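Local coordinates for calreticulin, putative (Trypanosoma cruzi, PDB 5HCF), which probably acts as a calcium-binding chaperone of the endoplasmic reticulum, its lectin-like globular domain offering both carbohydrate-binding and peptide-binding properties, at residues H13-K18 with D95-H100; D21-V26 with F51-T56; Y105-G110 with Y148-A153; A154-E159 with S199-V204. All blocks are in the same frame, centred on the assembly; numbering follows the deposited sequence.

Interaction 1 (H13-K18 with D95-H100)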
loop_
_atom_site.group_PDB
_atom_site.type_symbol
_atom_site.label_atom_id
_atom_site.label_comp_id
_atom_site.label_asym_id
_atom_site.label_seq_id
_atom_site.Cartn_x
_atom_site.Cartn_y
_atom_site.Cartn_z
ATOM N N HIS A 13 -15.471 -12.227 1.583
ATOM C CA HIS A 13 -14.260 -13.050 1.546
ATOM C C HIS A 13 -13.116 -12.432 2.351
ATOM O O HIS A 13 -12.033 -13.010 2.457
ATOM C CB HIS A 13 -13.812 -13.287 0.100
ATOM C CG HIS A 13 -13.613 -12.030 -0.687
ATOM N ND1 HIS A 13 -14.661 -11.239 -1.106
ATOM C CD2 HIS A 13 -12.485 -11.429 -1.138
ATOM C CE1 HIS A 13 -14.188 -10.202 -1.775
ATOM N NE2 HIS A 13 -12.871 -10.295 -1.810
ATOM N N TRP A 14 -13.355 -11.251 2.909
ATOM C CA TRP A 14 -12.378 -10.615 3.784
ATOM C C TRP A 14 -12.702 -10.922 5.243
ATOM O O TRP A 14 -13.838 -10.749 5.685
ATOM C CB TRP A 14 -12.345 -9.104 3.558
ATOM C CG TRP A 14 -11.523 -8.688 2.378
ATOM C CD1 TRP A 14 -11.839 -8.846 1.062
ATOM C CD2 TRP A 14 -10.240 -8.052 2.408
ATOM N NE1 TRP A 14 -10.836 -8.346 0.270
ATOM C CE2 TRP A 14 -9.842 -7.851 1.073
ATOM C CE3 TRP A 14 -9.389 -7.636 3.437
ATOM C CZ2 TRP A 14 -8.630 -7.244 0.736
ATOM C CZ3 TRP A 14 -8.187 -7.034 3.103
ATOM C CH2 TRP A 14 -7.819 -6.843 1.763
ATOM N N THR A 15 -11.703 -11.381 5.987
ATOM C CA THR A 15 -11.908 -11.748 7.382
ATOM C C THR A 15 -11.394 -10.682 8.339
ATOM O O THR A 15 -10.243 -10.260 8.253
ATOM C CB THR A 15 -11.223 -13.079 7.723
ATOM O OG1 THR A 15 -11.621 -14.078 6.777
ATOM C CG2 THR A 15 -11.611 -13.522 9.116
ATOM N N THR A 16 -12.255 -10.264 9.260
ATOM C CA THR A 16 -11.906 -9.247 10.242
ATOM C C THR A 16 -11.348 -9.903 11.499
ATOM O O THR A 16 -11.924 -10.857 12.015
ATOM C CB THR A 16 -13.124 -8.378 10.608
ATOM O OG1 THR A 16 -13.771 -7.927 9.410
ATOM C CG2 THR A 16 -12.692 -7.176 11.436
ATOM N N SER A 17 -10.233 -9.381 11.994
ATOM C CA SER A 17 -9.513 -10.007 13.098
ATOM C C SER A 17 -10.317 -10.090 14.393
ATOM O O SER A 17 -11.272 -9.344 14.594
ATOM C CB SER A 17 -8.211 -9.254 13.357
ATOM O OG SER A 17 -7.606 -9.697 14.559
ATOM N N LYS A 18 -9.931 -11.022 15.260
ATOM C CA LYS A 18 -10.544 -11.151 16.575
ATOM C C LYS A 18 -9.553 -10.742 17.666
ATOM O O LYS A 18 -9.736 -11.062 18.846
ATOM C CB LYS A 18 -11.026 -12.583 16.813
ATOM C CG LYS A 18 -12.186 -13.014 15.942
ATOM C CD LYS A 18 -12.675 -14.395 16.356
ATOM C CE LYS A 18 -14.055 -14.312 17.010
ATOM N NZ LYS A 18 -15.142 -14.181 15.993
ATOM N N ASP A 95 -2.574 -16.197 10.517
ATOM C CA ASP A 95 -3.963 -16.429 10.898
ATOM C C ASP A 95 -4.715 -15.106 10.898
ATOM O O ASP A 95 -4.479 -14.260 11.760
ATOM C CB ASP A 95 -4.038 -17.087 12.283
ATOM C CG ASP A 95 -5.456 -17.488 12.681
ATOM O OD1 ASP A 95 -6.433 -16.959 12.106
ATOM O OD2 ASP A 95 -5.592 -18.330 13.598
ATOM N N PRO A 96 -5.635 -14.929 9.938
ATOM C CA PRO A 96 -6.405 -13.687 9.785
ATOM C C PRO A 96 -7.145 -13.222 11.045
ATOM O O PRO A 96 -7.325 -12.014 11.220
ATOM C CB PRO A 96 -7.408 -14.037 8.678
ATOM C CG PRO A 96 -6.745 -15.120 7.900
ATOM C CD PRO A 96 -5.972 -15.923 8.905
ATOM N N GLU A 97 -7.549 -14.151 11.911
ATOM C CA GLU A 97 -8.306 -13.801 13.114
ATOM C C GLU A 97 -7.428 -13.240 14.235
ATOM O O GLU A 97 -7.933 -12.586 15.153
ATOM C CB GLU A 97 -9.104 -15.008 13.616
ATOM C CG GLU A 97 -10.243 -15.398 12.689
ATOM C CD GLU A 97 -11.162 -16.440 13.290
ATOM O OE1 GLU A 97 -10.893 -16.897 14.424
ATOM O OE2 GLU A 97 -12.157 -16.799 12.626
ATOM N N LYS A 98 -6.125 -13.496 14.166
ATOM C CA LYS A 98 -5.197 -12.912 15.131
ATOM C C LYS A 98 -4.341 -11.862 14.447
ATOM O O LYS A 98 -3.278 -11.492 14.943
ATOM C CB LYS A 98 -4.304 -13.962 15.781
ATOM C CG LYS A 98 -5.034 -15.050 16.540
ATOM C CD LYS A 98 -4.033 -16.102 16.982
ATOM C CE LYS A 98 -4.706 -17.265 17.690
ATOM N NZ LYS A 98 -3.673 -18.143 18.329
ATOM N N PHE A 99 -4.817 -11.382 13.303
ATOM C CA PHE A 99 -4.104 -10.378 12.536
ATOM C C PHE A 99 -4.119 -9.039 13.262
ATOM O O PHE A 99 -5.176 -8.520 13.608
ATOM C CB PHE A 99 -4.732 -10.234 11.152
ATOM C CG PHE A 99 -4.136 -9.133 10.322
ATOM C CD1 PHE A 99 -2.762 -8.962 10.247
ATOM C CD2 PHE A 99 -4.955 -8.270 9.610
ATOM C CE1 PHE A 99 -2.220 -7.949 9.480
ATOM C CE2 PHE A 99 -4.419 -7.257 8.842
ATOM C CZ PHE A 99 -3.049 -7.096 8.775
ATOM N N HIS A 100 -2.937 -8.484 13.492
ATOM C CA HIS A 100 -2.834 -7.184 14.142
ATOM C C HIS A 100 -1.509 -6.521 13.792
ATOM O O HIS A 100 -0.720 -7.061 13.008
ATOM C CB HIS A 100 -2.986 -7.321 15.660
ATOM C CG HIS A 100 -1.882 -8.095 16.312
ATOM N ND1 HIS A 100 -1.678 -9.439 16.085
ATOM C CD2 HIS A 100 -0.920 -7.710 17.186
ATOM C CE1 HIS A 100 -0.637 -9.849 16.788
ATOM N NE2 HIS A 100 -0.159 -8.819 17.464
#
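The Glu-97 carboxylate has Lys-18 CD beside it, with OE1 the nearest atom at 3.6 Å. At the edge of the His-100 ring, ND1 bonds in the ring plane to Lys-98 O, and His-19 stacks on that ring. The two side chains Lys-18 and Glu-97 run side by side, yet NZ stays 5.2 Å from OE2, so their opposite charges attract at most loosely. Polar contact falls instead to Ser-17. Its OG, anti to the backbone N (chi1 170°), sits 3.0 Å from Glu-97 O and 2.9 Å from Phe-99 O, and its one proton can serve either; OG also accepts from His-19 N. Lys-18 N bonds to Glu-97 O as well, though its modelled length is doubtfully short. Farther along, Thr-15 CB meets Pro-96 CB at 4.0 Å. An Asx turn, Glu-97 N to Asp-95 OD1, shapes the loop. Pro-96 also touches Ser-55 and His-210, so the 95-100 loop passes over two strands to reach edge strand 15-16 of the seven-stranded sheet in this legume-lectin fold.

Interaction 2 (D21-V26 with F51-T56)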
loop_
_atom_site.group_PDB
_atom_site.type_symbol
_atom_site.label_atom_id
_atom_site.label_comp_id
_atom_site.label_asym_id
_atom_site.label_seq_id
_atom_site.Cartn_x
_atom_site.Cartn_y
_atom_site.Cartn_z
ATOM N N ASP A 21 -12.080 -6.872 20.451
ATOM C CA ASP A 21 -13.526 -6.972 20.251
ATOM C C ASP A 21 -14.119 -5.663 19.732
ATOM O O ASP A 21 -15.336 -5.532 19.602
ATOM C CB ASP A 21 -14.235 -7.378 21.551
ATOM C CG ASP A 21 -14.130 -6.318 22.648
ATOM O OD1 ASP A 21 -13.624 -5.205 22.389
ATOM O OD2 ASP A 21 -14.579 -6.597 23.780
ATOM N N ASP A 22 -13.256 -4.695 19.439
ATOM C CA ASP A 22 -13.730 -3.367 19.075
ATOM C C ASP A 22 -13.120 -2.804 17.793
ATOM O O ASP A 22 -13.065 -1.587 17.623
ATOM C CB ASP A 22 -13.476 -2.393 20.232
ATOM C CG ASP A 22 -11.997 -2.210 20.536
ATOM O OD1 ASP A 22 -11.158 -2.815 19.838
ATOM O OD2 ASP A 22 -11.673 -1.455 21.475
ATOM N N PHE A 23 -12.665 -3.670 16.894
ATOM C CA PHE A 23 -12.216 -3.197 15.590
ATOM C C PHE A 23 -13.357 -2.459 14.901
ATOM O O PHE A 23 -14.527 -2.764 15.125
ATOM C CB PHE A 23 -11.712 -4.342 14.712
ATOM C CG PHE A 23 -10.324 -4.800 15.051
ATOM C CD1 PHE A 23 -9.255 -3.926 14.969
ATOM C CD2 PHE A 23 -10.083 -6.109 15.424
ATOM C CE1 PHE A 23 -7.974 -4.342 15.277
ATOM C CE2 PHE A 23 -8.801 -6.533 15.728
ATOM C CZ PHE A 23 -7.746 -5.648 15.654
ATOM N N GLY A 24 -13.010 -1.490 14.064
ATOM C CA GLY A 24 -14.002 -0.647 13.423
ATOM C C GLY A 24 -14.802 -1.368 12.360
ATOM O O GLY A 24 -14.355 -2.372 11.808
ATOM N N LYS A 25 -15.996 -0.861 12.075
ATOM C CA LYS A 25 -16.844 -1.477 11.063
ATOM C C LYS A 25 -16.515 -0.948 9.671
ATOM O O LYS A 25 -16.216 0.233 9.496
ATOM C CB LYS A 25 -18.323 -1.235 11.386
ATOM C CG LYS A 25 -19.278 -1.503 10.227
ATOM C CD LYS A 25 -20.620 -0.811 10.441
ATOM C CE LYS A 25 -21.472 -0.837 9.177
ATOM N NZ LYS A 25 -22.665 0.048 9.284
ATOM N N VAL A 26 -16.571 -1.835 8.685
ATOM C CA VAL A 26 -16.326 -1.456 7.303
ATOM C C VAL A 26 -17.522 -1.838 6.443
ATOM O O VAL A 26 -18.306 -2.714 6.807
ATOM C CB VAL A 26 -15.050 -2.121 6.735
ATOM C CG1 VAL A 26 -13.852 -1.856 7.644
ATOM C CG2 VAL A 26 -15.269 -3.617 6.526
ATOM N N PHE A 51 -9.351 1.256 15.502
ATOM C CA PHE A 51 -8.370 0.466 14.777
ATOM C C PHE A 51 -9.115 -0.391 13.764
ATOM O O PHE A 51 -10.262 -0.775 13.993
ATOM C CB PHE A 51 -7.553 -0.421 15.714
ATOM C CG PHE A 51 -6.617 0.335 16.609
ATOM C CD1 PHE A 51 -5.342 0.667 16.175
ATOM C CD2 PHE A 51 -7.001 0.695 17.890
ATOM C CE1 PHE A 51 -4.468 1.350 17.003
ATOM C CE2 PHE A 51 -6.130 1.381 18.724
ATOM C CZ PHE A 51 -4.862 1.705 18.278
ATOM N N TYR A 52 -8.475 -0.684 12.642
ATOM C CA TYR A 52 -9.061 -1.601 11.675
ATOM C C TYR A 52 -8.076 -2.733 11.385
ATOM O O TYR A 52 -6.865 -2.525 11.376
ATOM C CB TYR A 52 -9.446 -0.859 10.390
ATOM C CG TYR A 52 -10.543 0.166 10.595
ATOM C CD1 TYR A 52 -10.267 1.412 11.158
ATOM C CD2 TYR A 52 -11.855 -0.112 10.231
ATOM C CE1 TYR A 52 -11.274 2.349 11.350
ATOM C CE2 TYR A 52 -12.865 0.816 10.419
ATOM C CZ TYR A 52 -12.572 2.043 10.979
ATOM O OH TYR A 52 -13.587 2.957 11.163
ATOM N N ALA A 53 -8.600 -3.933 11.168
ATOM C CA ALA A 53 -7.763 -5.092 10.877
ATOM C C ALA A 53 -8.579 -6.174 10.189
ATOM O O ALA A 53 -9.261 -6.961 10.844
ATOM C CB ALA A 53 -7.134 -5.635 12.148
ATOM N N LEU A 54 -8.496 -6.207 8.864
ATOM C CA LEU A 54 -9.157 -7.232 8.067
ATOM C C LEU A 54 -8.279 -7.641 6.886
ATOM O O LEU A 54 -7.468 -6.855 6.393
ATOM C CB LEU A 54 -10.538 -6.744 7.608
ATOM C CG LEU A 54 -10.661 -5.398 6.882
ATOM C CD1 LEU A 54 -10.235 -5.480 5.437
ATOM C CD2 LEU A 54 -12.088 -4.878 6.981
ATOM N N SER A 55 -8.444 -8.879 6.440
ATOM C CA SER A 55 -7.531 -9.463 5.464
ATOM C C SER A 55 -8.229 -10.470 4.564
ATOM O O SER A 55 -9.324 -10.945 4.868
ATOM C CB SER A 55 -6.350 -10.141 6.172
ATOM O OG SER A 55 -6.785 -10.931 7.268
ATOM N N THR A 56 -7.591 -10.779 3.444
ATOM C CA THR A 56 -8.078 -11.823 2.558
ATOM C C THR A 56 -6.884 -12.595 2.011
ATOM O O THR A 56 -5.778 -12.061 1.918
ATOM C CB THR A 56 -8.920 -11.255 1.399
ATOM O OG1 THR A 56 -9.579 -12.328 0.715
ATOM C CG2 THR A 56 -8.046 -10.484 0.422
#
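With chi1 at -79°, Phe-23 CG lies anti to the carbonyl carbon, on the side where the ring meets Ala-53; Leu-54 CG (chi1 53°) takes the crowded position between backbone N and carbonyl carbon. Leu-54 CD2 meets Val-26 CG2 tip to tip at 3.5 Å. This is the rim of the lectin-like sandwich, where the connection from strand 15-16, in one sheet, to strand 26-29, in the other, runs beside strand 50-62. Ala-53 CB sits over one face of the Phe-23 ring, 3.7 Å from its centroid, while Phe-51 O lies at that ring's edge, 3.4 Å from CD1. The same oxygen accepts from Gly-24 N at 2.8 Å. Tyr-52 turns its ring the other way: Val-26 CG1 and Lys-25 O come to its edge, and its OH bonds to Glu-47 O and Ser-220 OG, which helps fix the ring. Gly-24, having no side chain, can lie close over one face of that ring, its CA 4.0 Å from the Tyr-52 centroid.

Interaction 3 (Y105-G110 with Y148-A153)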
loop_
_atom_site.group_PDB
_atom_site.type_symbol
_atom_site.label_atom_id
_atom_site.label_comp_id
_atom_site.label_asym_id
_atom_site.label_seq_id
_atom_site.Cartn_x
_atom_site.Cartn_y
_atom_site.Cartn_z
ATOM N N TYR A 105 4.754 -8.939 8.417
ATOM C CA TYR A 105 4.474 -8.646 7.019
ATOM C C TYR A 105 5.779 -8.611 6.238
ATOM O O TYR A 105 6.855 -8.551 6.830
ATOM C CB TYR A 105 3.722 -7.317 6.879
ATOM C CG TYR A 105 4.464 -6.131 7.457
ATOM C CD1 TYR A 105 4.240 -5.720 8.761
ATOM C CD2 TYR A 105 5.402 -5.436 6.704
ATOM C CE1 TYR A 105 4.921 -4.650 9.298
ATOM C CE2 TYR A 105 6.089 -4.362 7.235
ATOM C CZ TYR A 105 5.843 -3.975 8.532
ATOM O OH TYR A 105 6.521 -2.905 9.066
ATOM N N TRP A 106 5.685 -8.672 4.915
ATOM C CA TRP A 106 6.843 -8.452 4.062
ATOM C C TRP A 106 6.868 -7.001 3.607
ATOM O O TRP A 106 7.928 -6.383 3.537
ATOM C CB TRP A 106 6.834 -9.372 2.843
ATOM C CG TRP A 106 7.927 -9.042 1.847
ATOM C CD1 TRP A 106 9.275 -9.184 2.031
ATOM C CD2 TRP A 106 7.759 -8.514 0.524
ATOM N NE1 TRP A 106 9.953 -8.777 0.904
ATOM C CE2 TRP A 106 9.047 -8.364 -0.035
ATOM C CE3 TRP A 106 6.646 -8.156 -0.244
ATOM C CZ2 TRP A 106 9.251 -7.870 -1.327
ATOM C CZ3 TRP A 106 6.849 -7.666 -1.527
ATOM C CH2 TRP A 106 8.142 -7.526 -2.055
ATOM N N LEU A 107 5.692 -6.476 3.271
ATOM C CA LEU A 107 5.575 -5.106 2.796
ATOM C C LEU A 107 4.449 -4.332 3.480
ATOM O O LEU A 107 3.334 -4.833 3.636
ATOM C CB LEU A 107 5.358 -5.091 1.277
ATOM C CG LEU A 107 5.182 -3.733 0.581
ATOM C CD1 LEU A 107 6.498 -2.959 0.500
ATOM C CD2 LEU A 107 4.565 -3.900 -0.805
ATOM N N MET A 108 4.765 -3.112 3.900
ATOM C CA MET A 108 3.758 -2.159 4.347
ATOM C C MET A 108 3.832 -0.943 3.435
ATOM O O MET A 108 4.852 -0.248 3.391
ATOM C CB MET A 108 3.971 -1.765 5.807
ATOM C CG MET A 108 3.034 -0.672 6.295
ATOM S SD MET A 108 3.101 -0.450 8.085
ATOM C CE MET A 108 2.965 1.334 8.214
ATOM N N PHE A 109 2.751 -0.692 2.705
ATOM C CA PHE A 109 2.781 0.264 1.603
ATOM C C PHE A 109 1.523 1.130 1.534
ATOM O O PHE A 109 0.409 0.610 1.477
ATOM C CB PHE A 109 2.981 -0.511 0.293
ATOM C CG PHE A 109 2.917 0.335 -0.944
ATOM C CD1 PHE A 109 3.719 1.452 -1.083
ATOM C CD2 PHE A 109 2.052 -0.001 -1.979
ATOM C CE1 PHE A 109 3.652 2.225 -2.224
ATOM C CE2 PHE A 109 1.982 0.763 -3.121
ATOM C CZ PHE A 109 2.785 1.878 -3.246
ATOM N N GLY A 110 1.705 2.449 1.552
ATOM C CA GLY A 110 0.594 3.369 1.379
ATOM C C GLY A 110 0.729 4.655 2.175
ATOM O O GLY A 110 1.677 4.815 2.945
ATOM N N TYR A 148 -1.573 4.357 -5.399
ATOM C CA TYR A 148 -0.192 4.107 -5.007
ATOM C C TYR A 148 0.284 2.794 -5.606
ATOM O O TYR A 148 -0.269 1.732 -5.325
ATOM C CB TYR A 148 -0.060 4.101 -3.485
ATOM C CG TYR A 148 -0.603 5.366 -2.857
ATOM C CD1 TYR A 148 -1.961 5.508 -2.597
ATOM C CD2 TYR A 148 0.239 6.428 -2.540
ATOM C CE1 TYR A 148 -2.463 6.662 -2.033
ATOM C CE2 TYR A 148 -0.253 7.584 -1.975
ATOM C CZ TYR A 148 -1.605 7.698 -1.725
ATOM O OH TYR A 148 -2.105 8.849 -1.161
ATOM N N THR A 149 1.311 2.881 -6.443
ATOM C CA THR A 149 1.805 1.727 -7.180
ATOM C C THR A 149 3.294 1.531 -6.942
ATOM O O THR A 149 4.067 2.487 -6.982
ATOM C CB THR A 149 1.556 1.876 -8.698
ATOM O OG1 THR A 149 0.170 2.154 -8.940
ATOM C CG2 THR A 149 1.947 0.607 -9.427
ATOM N N LEU A 150 3.689 0.288 -6.687
ATOM C CA LEU A 150 5.086 -0.034 -6.417
ATOM C C LEU A 150 5.587 -1.130 -7.342
ATOM O O LEU A 150 4.975 -2.195 -7.453
ATOM C CB LEU A 150 5.278 -0.473 -4.964
ATOM C CG LEU A 150 6.721 -0.824 -4.595
ATOM C CD1 LEU A 150 7.633 0.361 -4.863
ATOM C CD2 LEU A 150 6.838 -1.279 -3.158
ATOM N N HIS A 151 6.701 -0.858 -8.007
ATOM C CA HIS A 151 7.375 -1.859 -8.815
ATOM C C HIS A 151 8.673 -2.274 -8.146
ATOM O O HIS A 151 9.583 -1.457 -7.989
ATOM C CB HIS A 151 7.653 -1.331 -10.222
ATOM C CG HIS A 151 8.363 -2.311 -11.104
ATOM N ND1 HIS A 151 9.096 -1.923 -12.212
ATOM C CD2 HIS A 151 8.467 -3.659 -11.046
ATOM C CE1 HIS A 151 9.609 -2.987 -12.794
ATOM N NE2 HIS A 151 9.242 -4.058 -12.108
ATOM N N ILE A 152 8.734 -3.536 -7.723
ATOM C CA ILE A 152 9.977 -4.143 -7.256
ATOM C C ILE A 152 10.532 -5.044 -8.352
ATOM O O ILE A 152 9.971 -6.103 -8.636
ATOM C CB ILE A 152 9.777 -4.964 -5.971
ATOM C CG1 ILE A 152 9.097 -4.114 -4.901
ATOM C CG2 ILE A 152 11.107 -5.493 -5.455
ATOM C CD1 ILE A 152 10.005 -3.081 -4.296
ATOM N N ALA A 153 11.634 -4.620 -8.965
ATOM C CA ALA A 153 12.214 -5.330 -10.103
ATOM C C ALA A 153 13.268 -6.352 -9.662
ATOM O O ALA A 153 13.808 -6.268 -8.555
ATOM C CB ALA A 153 12.813 -4.339 -11.086
#
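Phe-109 reaches across to Tyr-148 and Leu-150 in the core of the beta-sandwich, where strand 107-109 of one sheet faces strand 148-152 of the other. The short strand axes come within 9.9 Å at 145° between their directions, and no hydrogen bond links the segments; the contact is made by side chains meeting side chains and backbone. From CB, which points at the opposite strand, CG is set anti to the backbone N (chi1 175°), toward the facing strand. Contacts begin with the far half of the ring. CE1 is 4.2 Å from Leu-150 CB, and that methylene lies over one face of the ring in a CH-pi contact, 4.1 Å from the centroid. CE2 comes to 3.3 Å from Tyr-148 O, which lies at the ring edge. At the tip, CZ touches Tyr-148 CB at 3.6 Å and Leu-150 CB at 3.8 Å. Two residues earlier, Leu-107 adds to the same layer, touching Leu-124 of its own sheet and Val-71 of the facing one. Leu-107 and Trp-106 form a classic beta bulge, both facing Leu-90. After Phe-109 the chain turns a corner at Gly-110. Leu-107 and Leu-150 meet obliquely through their methyl groups, CD1 of the first 4.0 Å from CD2 of the second, and the Phe-109 tip has Thr-149 N at its edge, 3.7 Å from CZ.

Interaction 4 (A154-E159 with S199-V204); sequences ADNSYE and SELHKV
A beta-hairpin turn between strands 145-152 and 157-162 presents Ala-154 and Asn-156 to the loop 199-204. Asn-156 does the polar work. Its OD1 accepts from His-202 N at 3.1 Å, with an N-H...O angle of 155°, while ND2 gives a weak bond to Ser-199 O at 3.2 Å, so one amide group is held at both ends by backbone atoms. Leu-201 CB packs beside it, 3.6 Å from OD1, the two side chains crossing at about a right angle. His-202 has two deposited conformers; in the one described, Ala-154 CA sits over the centre of its ring, 3.7 Å from the centroid, Lys-203 CB covers the opposite face, and Asn-156 OD1 lies at the edge. Asp-155 OD1 accepts from Ser-157 N in an Asx turn. Beyond the contact, Leu-201 and His-202 also touch Leu-172. Ala-154 and Asp-155 form a type I turn and Asn-156 follows in the left-handed region (phi 63°), the pattern of a hairpin closed by a G1 bulge.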
loop_
_atom_site.group_PDB
_atom_site.type_symbol
_atom_site.label_atom_id
_atom_site.label_comp_id
_atom_site.label_asym_id
_atom_site.label_seq_id
_atom_site.Cartn_x
_atom_site.Cartn_y
_atom_site.Cartn_z
ATOM N N ALA A 154 13.554 -7.316 -10.534
ATOM C CA ALA A 154 14.452 -8.421 -10.203
ATOM C C ALA A 154 15.917 -8.008 -10.227
ATOM O O ALA A 154 16.794 -8.791 -9.854
ATOM C CB ALA A 154 14.229 -9.583 -11.154
ATOM N N ASP A 155 16.187 -6.790 -10.686
ATOM C CA ASP A 155 17.545 -6.256 -10.644
ATOM C C ASP A 155 17.753 -5.408 -9.390
ATOM O O ASP A 155 18.665 -4.588 -9.323
ATOM C CB ASP A 155 17.850 -5.443 -11.902
ATOM C CG ASP A 155 16.957 -4.228 -12.048
ATOM O OD1 ASP A 155 15.953 -4.112 -11.314
ATOM O OD2 ASP A 155 17.270 -3.380 -12.907
ATOM N N ASN A 156 16.880 -5.606 -8.408
ATOM C CA ASN A 156 16.922 -4.863 -7.152
ATOM C C ASN A 156 16.704 -3.352 -7.296
ATOM O O ASN A 156 17.030 -2.588 -6.388
ATOM C CB ASN A 156 18.252 -5.119 -6.439
ATOM C CG ASN A 156 18.396 -6.553 -5.981
ATOM O OD1 ASN A 156 17.434 -7.173 -5.526
ATOM N ND2 ASN A 156 19.602 -7.087 -6.092
ATOM N N SER A 157 16.164 -2.920 -8.433
ATOM C CA SER A 157 15.682 -1.545 -8.560
ATOM C C SER A 157 14.205 -1.482 -8.168
ATOM O O SER A 157 13.567 -2.514 -7.948
ATOM C CB SER A 157 15.876 -1.006 -9.982
ATOM O OG SER A 157 15.265 -1.833 -10.954
ATOM N N TYR A 158 13.677 -0.270 -8.041
ATOM C CA TYR A 158 12.266 -0.080 -7.725
ATOM C C TYR A 158 11.742 1.224 -8.318
ATOM O O TYR A 158 12.514 2.104 -8.708
ATOM C CB TYR A 158 12.041 -0.084 -6.216
ATOM C CG TYR A 158 12.440 1.212 -5.549
ATOM C CD1 TYR A 158 13.773 1.490 -5.273
ATOM C CD2 TYR A 158 11.486 2.163 -5.207
ATOM C CE1 TYR A 158 14.145 2.676 -4.662
ATOM C CE2 TYR A 158 11.848 3.348 -4.600
ATOM C CZ TYR A 158 13.179 3.600 -4.330
ATOM O OH TYR A 158 13.545 4.782 -3.727
ATOM N N GLU A 159 10.424 1.345 -8.392
ATOM C CA GLU A 159 9.819 2.586 -8.828
ATOM C C GLU A 159 8.457 2.771 -8.173
ATOM O O GLU A 159 7.637 1.852 -8.151
ATOM C CB GLU A 159 9.702 2.616 -10.352
ATOM C CG GLU A 159 9.340 3.983 -10.924
ATOM C CD GLU A 159 9.596 4.072 -12.412
ATOM O OE1 GLU A 159 9.920 3.030 -13.022
ATOM O OE2 GLU A 159 9.481 5.183 -12.971
ATOM N N SER A 199 21.808 -10.455 -3.978
ATOM C CA SER A 199 21.169 -10.227 -5.261
ATOM C C SER A 199 19.666 -10.463 -5.176
ATOM O O SER A 199 18.947 -10.256 -6.151
ATOM C CB SER A 199 21.777 -11.136 -6.328
ATOM O OG SER A 199 21.530 -12.498 -6.029
ATOM N N GLU A 200 19.192 -10.883 -4.004
ATOM C CA GLU A 200 17.779 -11.201 -3.819
ATOM C C GLU A 200 17.093 -10.302 -2.790
ATOM O O GLU A 200 16.182 -10.741 -2.090
ATOM C CB GLU A 200 17.608 -12.671 -3.405
ATOM C CG GLU A 200 18.160 -13.681 -4.402
ATOM C CD GLU A 200 17.865 -15.123 -4.008
ATOM O OE1 GLU A 200 17.890 -15.430 -2.794
ATOM O OE2 GLU A 200 17.602 -15.945 -4.916
ATOM N N LEU A 201 17.531 -9.051 -2.699
ATOM C CA LEU A 201 16.848 -8.069 -1.864
ATOM C C LEU A 201 15.382 -7.967 -2.248
ATOM O O LEU A 201 14.499 -7.926 -1.392
ATOM C CB LEU A 201 17.513 -6.696 -1.987
ATOM C CG LEU A 201 18.927 -6.547 -1.428
ATOM C CD1 LEU A 201 19.452 -5.146 -1.693
ATOM C CD2 LEU A 201 18.963 -6.874 0.065
ATOM N N HIS A 202 15.133 -7.920 -3.552
ATOM C CA HIS A 202 13.780 -7.780 -4.087
ATOM C C HIS A 202 12.874 -8.958 -3.743
ATOM O O HIS A 202 11.658 -8.807 -3.657
ATOM C CB HIS A 202 13.837 -7.626 -5.606
ATOM C CG HIS A 202 13.987 -8.925 -6.332
ATOM N ND1 HIS A 202 12.909 -9.673 -6.753
ATOM C CD2 HIS A 202 15.091 -9.626 -6.689
ATOM C CE1 HIS A 202 13.339 -10.768 -7.352
ATOM N NE2 HIS A 202 14.660 -10.763 -7.326
ATOM N N LYS A 203 13.474 -10.129 -3.546
ATOM C CA LYS A 203 12.715 -11.365 -3.391
ATOM C C LYS A 203 12.063 -11.527 -2.030
ATOM O O LYS A 203 12.665 -11.261 -0.994
ATOM C CB LYS A 203 13.630 -12.560 -3.670
ATOM C CG LYS A 203 12.926 -13.895 -3.809
ATOM C CD LYS A 203 13.960 -15.011 -3.898
ATOM C CE LYS A 203 14.563 -15.314 -2.525
ATOM N NZ LYS A 203 13.805 -16.277 -1.686
ATOM N N VAL A 204 10.814 -11.972 -2.049
ATOM C CA VAL A 204 10.110 -12.288 -0.822
ATOM C C VAL A 204 10.783 -13.478 -0.154
ATOM O O VAL A 204 11.070 -14.477 -0.812
ATOM C CB VAL A 204 8.622 -12.597 -1.090
ATOM C CG1 VAL A 204 7.915 -11.364 -1.641
ATOM C CG2 VAL A 204 8.481 -13.772 -2.047
#

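Only interaction 3 is fully buried: it joins the two sheets mainly through apolar side chains, without a hydrogen bond. The other three have their centres about 17 to 18 Å from the chain's centre, mix packing with polar links to backbone atoms, and each involve a loop. Interactions 1 and 2 touch, because strand 15-16 pairs with strand 50-62: Thr-15 N probably bonds to Ser-55 O, and Trp-14 packs on Leu-54. Along the chain, interaction 2 is nested inside the loop closed by interaction 1. Interactions 3 and 4 share a hairpin, with His-151 N probably bonded to Glu-159 O and Ile-152 packed on His-202. Interactions 2 and 4 lie on opposite sides of the chain's centre, their own centres about 32 Å apart.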